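Local coordinates for acetyl-CoA hydrolase/transferase family protein (Porphyromonas gingivalis, PDB 2NVV) that probably hydrolyses acetyl-CoA or transfers coenzyme A from an acyl-CoA to acetate, and binds zinc, at residues L307-R311 with S312-D316. Numbering follows the deposited sequence.
Sequences LSVSR and SVIQD
Val309 meets the start of helix 311-318 through its CB and its CG2 branch. Its CB lies 3.5 Å from Val313 CG1, while its CG2 reaches Ile314 CB at 3.7 Å; Val309 thus spans two successive helical residues, crossing each side chain at about a right angle. Farther back, Leu307 CD2 touches Ile314 CD1 at 3.9 Å: chi1 of -168° sets Ile314 CG1 anti to the backbone N, and chi2 then turns CD1 to Leu307. Ile291 and Asp288 of helix 288-295 also touch Val309 and Val313, making this the packed side.

Ser310 is the N-cap. Its carbonyl O accepts the first i to i+4 bond, from Ile314 N at 2.9 Å with an N-H...O angle of 161°, and Arg311 O repeats the pattern with Gln315 N at 3.1 Å. Ser310 OG, beside Val313 CG2, is hydrogen-bonded to Asp288 OD1.

The outer side is looser. Arg311 and Gln315 run side by side, with Arg311 CG 3.9 Å from Gln315 CD and the guanidinium and amide planes 65° apart, so the planar groups do not stack. Gln315 is exposed, whereas Arg311 NE bonds to Asn216 O. The Val309 side chain is about 10 Å from that of Val259, a predicted CoA-binding residue, consistent with local packing between strand 306-307 and helix 311-318. Apolar contacts pack the loop's inner side, while the first helical turn rests on main-chain bonds; no side-chain hydrogen bond joins Arg311 to Gln315.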
loop_
_atom_site.group_PDB
_atom_site.type_symbol
_atom_site.label_atom_id
_atom_site.label_comp_id
_atom_site.label_asym_id
_atom_site.label_seq_id
_atom_site.Cartn_x
_atom_site.Cartn_y
_atom_site.Cartn_z
ATOM N N LEU A 307 8.453 -6.868 -22.755
ATOM C CA LEU A 307 8.467 -6.031 -23.940
ATOM C C LEU A 307 7.286 -6.575 -24.724
ATOM O O LEU A 307 7.421 -7.534 -25.486
ATOM C CB LEU A 307 9.768 -6.222 -24.729
ATOM C CG LEU A 307 9.951 -5.389 -26.001
ATOM C CD1 LEU A 307 10.000 -3.921 -25.668
ATOM C CD2 LEU A 307 11.237 -5.808 -26.685
ATOM N N SER A 308 6.121 -5.984 -24.492
ATOM C CA SER A 308 4.904 -6.413 -25.159
ATOM C C SER A 308 4.629 -5.538 -26.366
ATOM O O SER A 308 3.820 -4.615 -26.297
ATOM C CB SER A 308 3.735 -6.349 -24.182
ATOM O OG SER A 308 3.957 -7.219 -23.087
ATOM N N VAL A 309 5.297 -5.843 -27.474
ATOM C CA VAL A 309 5.145 -5.064 -28.698
ATOM C C VAL A 309 4.608 -5.878 -29.872
ATOM O O VAL A 309 4.649 -7.105 -29.852
ATOM C CB VAL A 309 6.485 -4.437 -29.107
ATOM C CG1 VAL A 309 6.981 -3.516 -27.998
ATOM C CG2 VAL A 309 7.499 -5.536 -29.407
ATOM N N SER A 310 4.103 -5.183 -30.888
ATOM C CA SER A 310 3.557 -5.844 -32.065
ATOM C C SER A 310 4.672 -6.516 -32.858
ATOM O O SER A 310 5.846 -6.249 -32.623
ATOM C CB SER A 310 2.813 -4.831 -32.938
ATOM O OG SER A 310 3.643 -3.739 -33.278
ATOM N N ARG A 311 4.301 -7.395 -33.785
ATOM C CA ARG A 311 5.280 -8.115 -34.600
ATOM C C ARG A 311 6.167 -7.173 -35.402
ATOM O O ARG A 311 7.362 -7.409 -35.551
ATOM C CB ARG A 311 4.575 -9.078 -35.558
ATOM C CG ARG A 311 5.525 -9.836 -36.489
ATOM C CD ARG A 311 4.764 -10.715 -37.465
ATOM N NE ARG A 311 3.820 -11.595 -36.780
ATOM C CZ ARG A 311 2.959 -12.391 -37.404
ATOM N NH1 ARG A 311 2.131 -13.161 -36.710
ATOM N NH2 ARG A 311 2.930 -12.418 -38.726
ATOM N N SER A 312 5.577 -6.105 -35.921
ATOM C CA SER A 312 6.335 -5.145 -36.711
ATOM C C SER A 312 7.418 -4.487 -35.871
ATOM O O SER A 312 8.539 -4.268 -36.332
ATOM C CB SER A 312 5.409 -4.070 -37.266
ATOM O OG SER A 312 6.169 -2.975 -37.766
ATOM N N VAL A 313 7.064 -4.181 -34.630
ATOM C CA VAL A 313 7.970 -3.529 -33.699
ATOM C C VAL A 313 9.070 -4.447 -33.176
ATOM O O VAL A 313 10.233 -4.038 -33.070
ATOM C CB VAL A 313 7.181 -2.943 -32.510
ATOM C CG1 VAL A 313 8.133 -2.405 -31.461
ATOM C CG2 VAL A 313 6.269 -1.827 -32.996
ATOM N N ILE A 314 8.705 -5.692 -32.855
ATOM C CA ILE A 314 9.671 -6.662 -32.338
ATOM C C ILE A 314 10.693 -7.010 -33.397
ATOM O O ILE A 314 11.850 -7.237 -33.078
ATOM C CB ILE A 314 8.986 -7.951 -31.846
ATOM C CG1 ILE A 314 9.984 -8.788 -31.050
ATOM C CG2 ILE A 314 8.463 -8.765 -33.019
ATOM C CD1 ILE A 314 10.460 -8.132 -29.772
ATOM N N GLN A 315 10.273 -7.034 -34.659
ATOM C CA GLN A 315 11.195 -7.338 -35.753
ATOM C C GLN A 315 12.147 -6.168 -35.962
ATOM O O GLN A 315 13.318 -6.364 -36.295
ATOM C CB GLN A 315 10.437 -7.629 -37.046
ATOM C CG GLN A 315 9.514 -8.833 -36.943
ATOM C CD GLN A 315 8.911 -9.239 -38.276
ATOM O OE1 GLN A 315 8.319 -8.418 -38.980
ATOM N NE2 GLN A 315 9.052 -10.521 -38.625
ATOM N N ASP A 316 11.653 -4.952 -35.752
ATOM C CA ASP A 316 12.503 -3.783 -35.911
ATOM C C ASP A 316 13.583 -3.765 -34.823
ATOM O O ASP A 316 14.742 -3.404 -35.070
ATOM C CB ASP A 316 11.664 -2.505 -35.847
ATOM C CG ASP A 316 12.506 -1.242 -35.967
ATOM O OD1 ASP A 316 13.400 -1.190 -36.837
ATOM O OD2 ASP A 316 12.264 -0.295 -35.195
#